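ADP/ATP-dependent NAD(P)H-hydrate dehydratase (Bacillus subtilis, PDB 3RPZ) catalyses the ADP/ATP-dependent dehydration of NAD(P)H hydrates, probably restoring damaged nicotinamide cofactors to NADH and NADPH. Local coordinates at residues 150-153 with 154-157; 166-169 with 170-173; 251-254 with 255-259. All coordinates share one frame; numbering follows the deposited sequence.

Contact 1: 150-153 with 154-157; sequences TPHP and GEFF. With NPW (beta-6-hydroxy-1,4,5,6-tetrahydronicotinamide adenine dinucleotide phosphate), chain D.
With CG of His152 set between its backbone N and carbonyl carbon (chi1 62°) and CG of Glu155 lying beside its own N (chi1 -75°), imidazole and carboxylate come together as flat groups. Their planes differ by only 2°, and OE1 of Glu155 sits 3.4 Å above the centre of the His152 ring. CG of Glu155 adds a CH-pi contact over a ring face, 3.9 Å from the centroid. The same OE1 accepts the His152 N-H at 3.0 Å, which probably holds the carboxylate over the ring. His152 is the N-cap of helix 153-160 and Glu155 its N3 residue, giving the half of a capping box in which the N3 side chain takes the cap's amide; proline suits the first turn at 153, having no N-H to satisfy. Over the opposite ring face lies C8A of NPW, while NE2 of His152 donates to the pyrophosphate oxygen OB1 of NPW at 2.9 Å. Gly154, lacking a side chain, lets its CA approach O4D of NPW to 3.4 Å, and CG of Pro153 lies 3.6 Å from C6D of the adenine. Behind, CG of Pro151 meets the Phe156 ring edge at CD2, 4.1 Å away.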
ATOM      1  N   THR A 150       3.994  -6.717  29.066  1.00 13.02           N
ATOM      2  CA  THR A 150       3.018  -7.434  28.261  1.00 12.89           C
ATOM      3  C   THR A 150       3.482  -8.815  27.763  1.00 13.88           C
ATOM      4  O   THR A 150       3.475  -9.089  26.582  1.00 14.00           O
ATOM      5  CB  THR A 150       2.507  -6.566  27.102  1.00 13.51           C
ATOM      6  OG1 THR A 150       3.581  -6.326  26.161  1.00 13.97           O
ATOM      7  CG2 THR A 150       1.946  -5.226  27.560  1.00 14.02           C
ATOM      8  N   PRO A 151       3.905  -9.693  28.672  1.00 12.71           N
ATOM      9  CA  PRO A 151       4.353 -11.008  28.278  1.00 13.38           C
ATOM     10  C   PRO A 151       3.252 -11.952  27.806  1.00 13.83           C
ATOM     11  O   PRO A 151       2.187 -12.055  28.412  1.00 14.81           O
ATOM     12  CB  PRO A 151       4.970 -11.557  29.553  1.00 13.79           C
ATOM     13  CG  PRO A 151       4.124 -10.952  30.635  1.00 12.96           C
ATOM     14  CD  PRO A 151       3.890  -9.546  30.132  1.00 13.54           C
ATOM     15  N   HIS A 152       3.586 -12.737  26.792  1.00 14.40           N
ATOM     16  CA  HIS A 152       2.913 -14.013  26.628  1.00 14.26           C
ATOM     17  C   HIS A 152       3.526 -15.018  27.593  1.00 15.26           C
ATOM     18  O   HIS A 152       4.516 -14.730  28.284  1.00 15.59           O
ATOM     19  CB  HIS A 152       2.916 -14.475  25.168  1.00 14.91           C
ATOM     20  CG  HIS A 152       4.269 -14.708  24.585  1.00 15.11           C
ATOM     21  ND1 HIS A 152       5.254 -15.486  25.184  1.00 16.73           N
ATOM     22  CD2 HIS A 152       4.761 -14.329  23.384  1.00 14.40           C
ATOM     23  CE1 HIS A 152       6.324 -15.491  24.392  1.00 16.11           C
ATOM     24  NE2 HIS A 152       6.041 -14.817  23.278  1.00 15.77           N
ATOM     25  N   PRO A 153       2.956 -16.213  27.723  1.00 15.80           N
ATOM     26  CA  PRO A 153       3.468 -17.151  28.742  1.00 16.31           C
ATOM     27  C   PRO A 153       4.971 -17.505  28.610  1.00 16.06           C
ATOM     28  O   PRO A 153       5.618 -17.712  29.603  1.00 17.21           O
ATOM     29  CB  PRO A 153       2.543 -18.368  28.572  1.00 16.84           C
ATOM     30  CG  PRO A 153       1.258 -17.739  28.215  1.00 16.45           C
ATOM     31  CD  PRO A 153       1.621 -16.603  27.263  1.00 15.57           C
ATOM     32  N   GLY A 154       5.522 -17.552  27.381  1.00 16.70           N
ATOM     33  CA  GLY A 154       6.932 -17.794  27.191  1.00 16.02           C
ATOM     34  C   GLY A 154       7.769 -16.673  27.778  1.00 15.89           C
ATOM     35  O   GLY A 154       8.810 -16.909  28.420  1.00 17.02           O
ATOM     36  N   GLU A 155       7.351 -15.443  27.560  1.00 14.92           N
ATOM     37  CA  GLU A 155       8.038 -14.282  28.088  1.00 14.95           C
ATOM     38  C   GLU A 155       7.909 -14.249  29.612  1.00 15.79           C
ATOM     39  O   GLU A 155       8.846 -13.840  30.304  1.00 16.41           O
ATOM     40  CB  GLU A 155       7.505 -12.995  27.448  1.00 14.09           C
ATOM     41  CG  GLU A 155       8.008 -12.845  26.028  1.00 14.68           C
ATOM     42  CD  GLU A 155       7.190 -12.014  25.101  1.00 14.22           C
ATOM     43  OE1 GLU A 155       6.005 -11.730  25.364  1.00 14.72           O
ATOM     44  OE2 GLU A 155       7.720 -11.657  24.000  1.00 15.11           O
ATOM     45  N   PHE A 156       6.765 -14.665  30.126  1.00 15.13           N
ATOM     46  CA  PHE A 156       6.586 -14.712  31.576  1.00 16.03           C
ATOM     47  C   PHE A 156       7.552 -15.706  32.215  1.00 16.46           C
ATOM     48  O   PHE A 156       8.135 -15.430  33.263  1.00 17.62           O
ATOM     49  CB  PHE A 156       5.139 -15.072  31.912  1.00 16.90           C
ATOM     50  CG  PHE A 156       4.761 -14.826  33.366  1.00 15.91           C
ATOM     51  CD1 PHE A 156       4.954 -15.820  34.311  1.00 17.96           C
ATOM     52  CD2 PHE A 156       4.181 -13.663  33.756  1.00 17.79           C
ATOM     53  CE1 PHE A 156       4.630 -15.598  35.664  1.00 17.46           C
ATOM     54  CE2 PHE A 156       3.813 -13.436  35.107  1.00 17.52           C
ATOM     55  CZ  PHE A 156       4.041 -14.423  36.034  1.00 17.33           C
ATOM     56  N   PHE A 157       7.778 -16.838  31.560  1.00 17.37           N
ATOM     57  CA  PHE A 157       8.785 -17.797  32.018  1.00 19.05           C
ATOM     58  C   PHE A 157      10.168 -17.168  32.013  1.00 18.36           C
ATOM     59  O   PHE A 157      10.934 -17.272  32.999  1.00 19.66           O
ATOM     60  CB  PHE A 157       8.740 -19.026  31.128  1.00 19.91           C
ATOM     61  CG  PHE A 157       9.879 -19.979  31.336  1.00 23.04           C
ATOM     62  CD1 PHE A 157      10.175 -20.483  32.596  1.00 24.43           C
ATOM     63  CD2 PHE A 157      10.646 -20.370  30.263  1.00 29.05           C
ATOM     64  CE1 PHE A 157      11.228 -21.389  32.781  1.00 26.50           C
ATOM     65  CE2 PHE A 157      11.697 -21.250  30.442  1.00 31.34           C
ATOM     66  CZ  PHE A 157      11.975 -21.758  31.689  1.00 29.50           C
TER
HETATM   67  P   NPW D 279       5.604 -23.188  22.222  1.00 27.35           P
HETATM   68  O1  NPW D 279       7.022 -23.368  21.729  1.00 34.10           O
HETATM   69  O2  NPW D 279       4.561 -22.855  21.204  1.00 27.87           O
HETATM   70  O3  NPW D 279       5.118 -24.308  23.160  1.00 28.34           O
HETATM   71  PA  NPW D 279       9.320 -16.098  21.471  1.00 19.62           P
HETATM   72  PB  NPW D 279       7.875 -14.320  19.677  1.00 15.67           P
HETATM   73  C1A NPW D 279       5.738 -19.729  24.035  1.00 19.91           C
HETATM   74  C1B NPW D 279       8.981 -10.348  17.401  1.00 14.60           C
HETATM   75  N1C NPW D 279       7.950 -10.492  16.402  1.00 14.20           N
HETATM   76  N1D NPW D 279       0.989 -20.596  25.705  1.00 19.48           N
HETATM   77  C2A NPW D 279       6.041 -20.654  22.857  1.00 22.24           C
HETATM   78  O2A NPW D 279       5.660 -21.953  23.263  1.00 24.41           O
HETATM   79  C2B NPW D 279       8.472 -10.005  18.806  1.00 13.39           C
HETATM   80  O2B NPW D 279       8.076  -8.663  18.925  1.00 13.93           O
HETATM   81  C2C NPW D 279       7.956  -9.884  15.246  1.00 15.64           C
HETATM   82  C2D NPW D 279       2.098 -21.342  25.815  1.00 18.58           C
HETATM   83  C3A NPW D 279       7.541 -20.484  22.685  1.00 23.53           C
HETATM   84  O3A NPW D 279       8.304 -21.266  23.628  1.00 25.87           O
HETATM   85  C3B NPW D 279       9.752 -10.349  19.596  1.00 14.84           C
HETATM   86  O3B NPW D 279      10.629  -9.219  19.506  1.00 15.34           O
HETATM   87  C3C NPW D 279       7.223  -9.964  14.173  1.00 14.09           C
HETATM   88  N3D NPW D 279       3.332 -21.076  25.356  1.00 19.07           N
HETATM   89  C4B NPW D 279      10.319 -11.536  18.804  1.00 13.35           C
HETATM   90  O4B NPW D 279       9.643 -11.594  17.515  1.00 14.80           O
HETATM   91  C4C NPW D 279       6.127 -11.023  14.210  1.00 13.47           C
HETATM   92  C4D NPW D 279       3.370 -19.881  24.754  1.00 18.68           C
HETATM   93  O4D NPW D 279       6.647 -18.639  23.860  1.00 19.02           O
HETATM   94  C4E NPW D 279       7.708 -19.013  23.014  1.00 19.85           C
HETATM   95  C5A NPW D 279       2.255 -19.023  24.551  1.00 17.30           C
HETATM   96  C5B NPW D 279      10.117 -12.882  19.506  1.00 14.40           C
HETATM   97  O5B NPW D 279       8.769 -13.010  19.964  1.00 15.00           O
HETATM   98  C5C NPW D 279       6.483 -12.080  15.241  1.00 13.27           C
HETATM   99  C5E NPW D 279       7.630 -18.121  21.774  1.00 20.60           C
HETATM  100  O5E NPW D 279       8.070 -16.817  22.136  1.00 21.11           O
HETATM  101  C6C NPW D 279       6.815 -11.442  16.619  1.00 14.57           C
HETATM  102  O6C NPW D 279       5.714 -10.750  17.199  1.00 15.24           O
HETATM  103  C6D NPW D 279       0.972 -19.404  25.066  1.00 18.12           C
HETATM  104  N6D NPW D 279      -0.150 -18.710  24.974  1.00 18.74           N
HETATM  105  N7A NPW D 279       2.566 -17.881  23.838  1.00 18.49           N
HETATM  106  C7C NPW D 279       7.341  -9.083  13.048  1.00 13.93           C
HETATM  107  N7C NPW D 279       6.506  -9.234  12.031  1.00 14.52           N
HETATM  108  O7C NPW D 279       8.255  -8.219  13.015  1.00 13.38           O
HETATM  109  C8A NPW D 279       3.920 -18.038  23.575  1.00 16.64           C
HETATM  110  N9A NPW D 279       4.361 -19.258  24.158  1.00 18.56           N
HETATM  111  OA1 NPW D 279      10.406 -17.038  21.154  1.00 26.53           O
HETATM  112  OA2 NPW D 279       9.506 -15.037  22.436  1.00 23.52           O
HETATM  113  OA3 NPW D 279       8.793 -15.574  20.045  1.00 16.74           O
HETATM  114  OB1 NPW D 279       6.704 -14.172  20.543  1.00 15.07           O
HETATM  115  OB2 NPW D 279       7.657 -14.493  18.207  1.00 17.10           O

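Contact 2: 166-169 with 170-173; sequences ELQK and KRAE
NH1 of Arg171 is shared by two oxygens, OE1 of Gln168, which it meets at 2.9 Å, and the backbone O of Lys189, while NH2 of the same arginine bonds Gln192 O and, weakly, Leu188 O. The bond to Gln168 is nearly straight and well directed at both ends, for the donor lies in the amide's carbonyl plane on a lone pair of OE1, and OE1 in turn lies in the guanidinium plane. The planes of the two groups stand almost perpendicular, 86° apart, so the groups meet through one bond and do not stack. The side chains run side by side: a bend in Gln168 (chi2 -66°) and another in Arg171 (chi3 49°) let OE1 of Gln168 also rest 3.3 Å from CG of Arg171. Arginine suits this place because its several N-H groups can serve separate acceptors.

The backbone beneath is a type I turn from Leu167 to Lys170, closed by Lys170 N donating to Leu167 O at 3.0 Å from above the carbonyl plane. Lys170 holds the N-cap position of the next helix, and a water mediates at its start, accepting from Arg171 N at 3.0 Å and donating to Gln168 O. The exposed lysines suit the solvent side; Lys169 NZ makes only a weak salt bridge to Glu166 OE2, 3.5 Å away, doubtful because Glu166 has two conformers. On the inner side Leu167, a buried apolar residue, packs on Pro153 and Phe156.

The whole is a tight turn joining two consecutive helices, 164-167 and 171-182, and it brings Gln168 to the NPW pocket, where its side chain touches the ligand.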
ATOM      1  N   GLU A 166       3.260 -24.909  34.217  1.00 24.75           N
ATOM      2  CA  GLU A 166       2.779 -24.565  35.548  0.50 24.67           C
ATOM      3  C   GLU A 166       1.995 -23.259  35.552  1.00 23.67           C
ATOM      4  O   GLU A 166       0.923 -23.148  36.133  1.00 24.14           O
ATOM      5  CB  GLU A 166       3.955 -24.501  36.517  0.50 25.64           C
ATOM      6  CG  GLU A 166       4.461 -25.897  36.891  0.50 28.42           C
ATOM      7  CD  GLU A 166       3.383 -26.729  37.540  0.50 32.28           C
ATOM      8  OE1 GLU A 166       2.582 -26.174  38.344  0.50 29.94           O
ATOM      9  OE2 GLU A 166       3.328 -27.941  37.247  0.50 35.66           O
ATOM     10  N   LEU A 167       2.553 -22.271  34.872  1.00 22.45           N
ATOM     11  CA  LEU A 167       1.896 -20.979  34.751  1.00 21.50           C
ATOM     12  C   LEU A 167       0.498 -21.109  34.245  1.00 22.49           C
ATOM     13  O   LEU A 167      -0.437 -20.510  34.770  1.00 21.68           O
ATOM     14  CB  LEU A 167       2.711 -20.105  33.799  1.00 19.53           C
ATOM     15  CG  LEU A 167       2.107 -18.759  33.442  1.00 19.38           C
ATOM     16  CD1 LEU A 167       1.890 -17.886  34.686  1.00 20.28           C
ATOM     17  CD2 LEU A 167       2.975 -18.070  32.408  1.00 20.33           C
ATOM     18  N   GLN A 168       0.326 -21.922  33.194  1.00 22.00           N
ATOM     19  CA  GLN A 168      -0.943 -21.964  32.488  1.00 22.64           C
ATOM     20  C   GLN A 168      -2.055 -22.623  33.301  1.00 23.24           C
ATOM     21  O   GLN A 168      -3.242 -22.470  32.959  1.00 24.90           O
ATOM     22  CB  GLN A 168      -0.749 -22.579  31.081  1.00 23.25           C
ATOM     23  CG  GLN A 168       0.034 -21.674  30.101  1.00 23.45           C
ATOM     24  CD  GLN A 168      -0.734 -20.397  29.764  1.00 22.57           C
ATOM     25  OE1 GLN A 168      -0.648 -19.405  30.460  1.00 22.30           O
ATOM     26  NE2 GLN A 168      -1.582 -20.487  28.756  1.00 24.53           N
ATOM     27  N   LYS A 169      -1.688 -23.306  34.382  1.00 24.07           N
ATOM     28  CA  LYS A 169      -2.675 -23.875  35.299  1.00 26.27           C
ATOM     29  C   LYS A 169      -3.250 -22.875  36.322  1.00 25.39           C
ATOM     30  O   LYS A 169      -4.272 -23.128  36.924  1.00 26.36           O
ATOM     31  CB  LYS A 169      -2.043 -25.032  36.097  1.00 27.74           C
ATOM     32  CG  LYS A 169      -1.554 -26.193  35.247  1.00 32.50           C
ATOM     33  CD  LYS A 169      -0.882 -27.250  36.137  1.00 38.73           C
ATOM     34  CE  LYS A 169      -0.219 -28.350  35.328  1.00 43.16           C
ATOM     35  NZ  LYS A 169       0.299 -29.390  36.266  1.00 45.19           N
ATOM     36  N   LYS A 170      -2.540 -21.777  36.554  1.00 23.68           N
ATOM     37  CA  LYS A 170      -2.829 -20.822  37.624  1.00 23.63           C
ATOM     38  C   LYS A 170      -2.469 -19.407  37.122  1.00 21.68           C
ATOM     39  O   LYS A 170      -1.713 -18.685  37.755  1.00 21.13           O
ATOM     40  CB  LYS A 170      -1.994 -21.161  38.880  1.00 25.03           C
ATOM     41  CG  LYS A 170      -2.233 -22.505  39.554  1.00 30.75           C
ATOM     42  CD  LYS A 170      -1.726 -22.498  40.985  1.00 36.72           C
ATOM     43  CE  LYS A 170      -0.205 -22.342  41.116  1.00 40.32           C
ATOM     44  NZ  LYS A 170       0.282 -22.339  42.608  1.00 44.17           N
ATOM     45  N   ARG A 171      -3.013 -19.041  35.959  1.00 19.93           N
ATOM     46  CA  ARG A 171      -2.544 -17.802  35.292  1.00 18.73           C
ATOM     47  C   ARG A 171      -2.720 -16.567  36.133  1.00 19.10           C
ATOM     48  O   ARG A 171      -1.804 -15.761  36.286  1.00 18.20           O
ATOM     49  CB  ARG A 171      -3.227 -17.621  33.935  1.00 18.37           C
ATOM     50  CG  ARG A 171      -2.766 -18.615  32.881  1.00 17.64           C
ATOM     51  CD  ARG A 171      -3.740 -18.690  31.684  1.00 18.34           C
ATOM     52  NE  ARG A 171      -4.081 -17.373  31.162  1.00 17.45           N
ATOM     53  CZ  ARG A 171      -3.339 -16.596  30.402  1.00 17.45           C
ATOM     54  NH1 ARG A 171      -2.142 -16.955  30.025  1.00 17.53           N
ATOM     55  NH2 ARG A 171      -3.830 -15.437  30.023  1.00 17.07           N
ATOM     56  N   ALA A 172      -3.931 -16.354  36.642  1.00 19.00           N
ATOM     57  CA  ALA A 172      -4.209 -15.144  37.422  1.00 19.25           C
ATOM     58  C   ALA A 172      -3.444 -15.100  38.718  1.00 19.87           C
ATOM     59  O   ALA A 172      -2.946 -14.049  39.082  1.00 19.82           O
ATOM     60  CB  ALA A 172      -5.690 -14.939  37.682  1.00 21.59           C
ATOM     61  N   GLU A 173      -3.267 -16.235  39.357  1.00 20.33           N
ATOM     62  CA  GLU A 173      -2.516 -16.316  40.599  1.00 21.69           C
ATOM     63  C   GLU A 173      -1.071 -15.877  40.375  1.00 20.42           C
ATOM     64  O   GLU A 173      -0.553 -15.046  41.102  1.00 20.08           O
ATOM     65  CB  GLU A 173      -2.571 -17.754  41.135  1.00 22.99           C
ATOM     66  CG  GLU A 173      -4.004 -18.196  41.502  1.00 30.23           C
ATOM     67  CD  GLU A 173      -4.847 -18.943  40.397  1.00 35.86           C
ATOM     68  OE1 GLU A 173      -5.580 -19.876  40.890  1.00 41.28           O
ATOM     69  OE2 GLU A 173      -4.857 -18.670  39.128  1.00 29.99           O
TER
HETATM   70  O   HOH W   1      -5.058 -20.686  34.592  1.00 28.73           O

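Contact 3: 251-254 with 255-259; sequences ELWT and DEHSA
Trp253 and His257 form the tight half of this contact, their rings stacked face to face with planes 10° apart and the six-membered ring centroid 3.8 Å from that of the imidazole. CB of His257 presses over the indole's five-membered ring, 3.4 Å from its centroid. Trp253 sends CG anti to its backbone N (chi1 174°), which lays the indole along the chain leaving helix 235-256, where NE1 donates to Ser258 O at 3.1 Å. Pro272 of the second subunit packs against both residues, placing the stack at the subunit interface. With an alanine at Trp253, His257 would probably lose the surface its ring lies on, and Ser258 O its indole donor.

The other side is looser and watered. One water links Leu252 O to Glu256 N and accepts a weak bond from His257 ND1, so it bridges the two sides; another joins Thr254 OG1 to Asp255 OD1. Exposed Glu256 suits its place by forming a salt bridge to Arg273 of the second subunit.

Trp253 O ties the halves together: ND1 of His257 donates to it at 2.7 Å, in the carbonyl plane on a lone pair, and the amides of Glu256 and His257 add weak bonds. Both bonds of ND1 are donations, which implies a proton there, so His257, if neutral, is likely to be the ND1-H tautomer.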
ATOM      1  N   GLU A 251     -12.966 -10.563  16.991  1.00 14.64           N
ATOM      2  CA  GLU A 251     -14.327 -11.111  16.963  1.00 16.20           C
ATOM      3  C   GLU A 251     -15.143 -10.519  15.830  1.00 16.79           C
ATOM      4  O   GLU A 251     -15.917 -11.252  15.212  1.00 18.02           O
ATOM      5  CB  GLU A 251     -15.033 -10.899  18.295  1.00 16.95           C
ATOM      6  CG  GLU A 251     -14.369 -11.640  19.429  1.00 17.50           C
ATOM      7  CD  GLU A 251     -15.034 -11.466  20.767  1.00 22.63           C
ATOM      8  OE1 GLU A 251     -16.197 -10.979  20.811  1.00 28.49           O
ATOM      9  OE2 GLU A 251     -14.497 -11.954  21.758  1.00 23.31           O
ATOM     10  N   LEU A 252     -14.996  -9.234  15.521  1.00 16.68           N
ATOM     11  CA  LEU A 252     -15.627  -8.646  14.338  0.50 18.03           C
ATOM     12  C   LEU A 252     -15.163  -9.371  13.108  1.00 18.24           C
ATOM     13  O   LEU A 252     -15.962  -9.764  12.260  1.00 18.81           O
ATOM     14  CB  LEU A 252     -15.292  -7.152  14.187  0.50 19.05           C
ATOM     15  CG  LEU A 252     -15.896  -6.446  12.953  0.50 20.22           C
ATOM     16  CD1 LEU A 252     -15.164  -6.723  11.647  0.50 22.11           C
ATOM     17  CD2 LEU A 252     -17.399  -6.773  12.792  0.50 20.37           C
ATOM     18  N   TRP A 253     -13.849  -9.555  12.975  1.00 17.20           N
ATOM     19  CA  TRP A 253     -13.295 -10.222  11.785  1.00 17.40           C
ATOM     20  C   TRP A 253     -13.933 -11.522  11.510  1.00 17.92           C
ATOM     21  O   TRP A 253     -14.265 -11.847  10.353  1.00 18.05           O
ATOM     22  CB  TRP A 253     -11.803 -10.523  12.003  1.00 18.32           C
ATOM     23  CG  TRP A 253     -11.100 -11.344  10.904  1.00 17.65           C
ATOM     24  CD1 TRP A 253     -10.754 -12.671  10.935  1.00 18.56           C
ATOM     25  CD2 TRP A 253     -10.636 -10.838   9.668  1.00 15.35           C
ATOM     26  NE1 TRP A 253     -10.116 -13.027   9.787  1.00 15.79           N
ATOM     27  CE2 TRP A 253      -9.996 -11.925   9.000  1.00 16.23           C
ATOM     28  CE3 TRP A 253     -10.710  -9.584   9.015  1.00 17.23           C
ATOM     29  CZ2 TRP A 253      -9.434 -11.760   7.752  1.00 15.38           C
ATOM     30  CZ3 TRP A 253     -10.137  -9.427   7.832  1.00 19.38           C
ATOM     31  CH2 TRP A 253      -9.486 -10.514   7.189  1.00 17.80           C
ATOM     32  N   THR A 254     -14.085 -12.342  12.537  1.00 16.84           N
ATOM     33  CA  THR A 254     -14.568 -13.700  12.337  1.00 17.96           C
ATOM     34  C   THR A 254     -16.041 -13.796  11.999  1.00 18.48           C
ATOM     35  O   THR A 254     -16.551 -14.856  11.624  1.00 19.53           O
ATOM     36  CB  THR A 254     -14.189 -14.677  13.479  1.00 18.55           C
ATOM     37  OG1 THR A 254     -14.621 -14.101  14.736  1.00 20.49           O
ATOM     38  CG2 THR A 254     -12.729 -14.900  13.520  1.00 20.65           C
ATOM     39  N   ASP A 255     -16.756 -12.685  12.028  1.00 18.78           N
ATOM     40  CA  ASP A 255     -18.156 -12.735  11.612  1.00 20.38           C
ATOM     41  C   ASP A 255     -18.273 -13.129  10.144  1.00 20.99           C
ATOM     42  O   ASP A 255     -19.151 -13.871   9.785  1.00 22.72           O
ATOM     43  CB  ASP A 255     -18.847 -11.391  11.762  1.00 20.90           C
ATOM     44  CG  ASP A 255     -19.188 -11.044  13.187  1.00 25.18           C
ATOM     45  OD1 ASP A 255     -19.135 -11.898  14.071  1.00 27.92           O
ATOM     46  OD2 ASP A 255     -19.515  -9.874  13.394  1.00 31.42           O
ATOM     47  N   GLU A 256     -17.400 -12.596   9.301  1.00 19.69           N
ATOM     48  CA  GLU A 256     -17.470 -12.870   7.877  1.00 20.88           C
ATOM     49  C   GLU A 256     -16.178 -13.370   7.256  1.00 17.88           C
ATOM     50  O   GLU A 256     -16.149 -13.584   6.041  1.00 19.72           O
ATOM     51  CB  GLU A 256     -17.893 -11.629   7.132  1.00 24.09           C
ATOM     52  CG  GLU A 256     -19.289 -11.181   7.461  1.00 29.30           C
ATOM     53  CD  GLU A 256     -19.686  -9.995   6.596  1.00 37.59           C
ATOM     54  OE1 GLU A 256     -19.242  -8.857   6.874  1.00 45.06           O
ATOM     55  OE2 GLU A 256     -20.386 -10.221   5.602  1.00 47.15           O
ATOM     56  N   HIS A 257     -15.182 -13.624   8.084  1.00 16.40           N
ATOM     57  CA  HIS A 257     -13.873 -14.091   7.598  1.00 15.57           C
ATOM     58  C   HIS A 257     -13.423 -15.274   8.434  1.00 15.65           C
ATOM     59  O   HIS A 257     -13.686 -15.341   9.640  1.00 16.23           O
ATOM     60  CB  HIS A 257     -12.796 -13.015   7.714  1.00 14.87           C
ATOM     61  CG  HIS A 257     -13.166 -11.684   7.132  1.00 15.89           C
ATOM     62  ND1 HIS A 257     -13.912 -10.759   7.859  1.00 17.30           N
ATOM     63  CD2 HIS A 257     -12.962 -11.140   5.915  1.00 18.33           C
ATOM     64  CE1 HIS A 257     -14.099  -9.682   7.110  1.00 18.41           C
ATOM     65  NE2 HIS A 257     -13.535  -9.880   5.926  1.00 18.87           N
ATOM     66  N   SER A 258     -12.677 -16.207   7.848  1.00 14.90           N
ATOM     67  CA  SER A 258     -12.144 -17.325   8.631  1.00 15.08           C
ATOM     68  C   SER A 258     -11.093 -16.883   9.630  1.00 15.22           C
ATOM     69  O   SER A 258     -10.191 -16.095   9.322  1.00 14.36           O
ATOM     70  CB  SER A 258     -11.525 -18.417   7.717  1.00 15.26           C
ATOM     71  OG  SER A 258     -10.790 -19.345   8.516  1.00 16.11           O
ATOM     72  N   ALA A 259     -11.158 -17.451  10.832  1.00 14.88           N
ATOM     73  CA  ALA A 259     -10.196 -17.199  11.859  1.00 14.76           C
ATOM     74  C   ALA A 259      -8.770 -17.610  11.495  1.00 15.65           C
ATOM     75  O   ALA A 259      -7.843 -17.139  12.121  1.00 17.03           O
ATOM     76  CB  ALA A 259     -10.605 -17.918  13.194  1.00 16.72           C
TER
HETATM   77  O   HOH W   2     -16.262  -9.920   9.507  1.00 21.97           O
HETATM   78  O   HOH W   3     -17.453 -13.837  14.997  1.00 29.12           O

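In the fold
Along the chain the three contacts come in series. Contacts 1 and 2 are neighbours, their centres 12 Å apart, and belong to the run of helices 153-160, 164-167 and 171-182 between the parallel strands 147-149 and 185-188. They touch directly: CG of Pro153 lies 3.4 Å from OE1 of Gln168, and both contacts contribute to the NPW pocket. Contact 3 stands apart at the end of helix 235-256, with its centre 26 Å from that of contact 1 and 29 Å from that of contact 2. In this layered, ribokinase-like fold the pocket after strand 147-149 is itself completed by another subunit, while contact 3 meets a neighbouring subunit far from contacts 1 and 2.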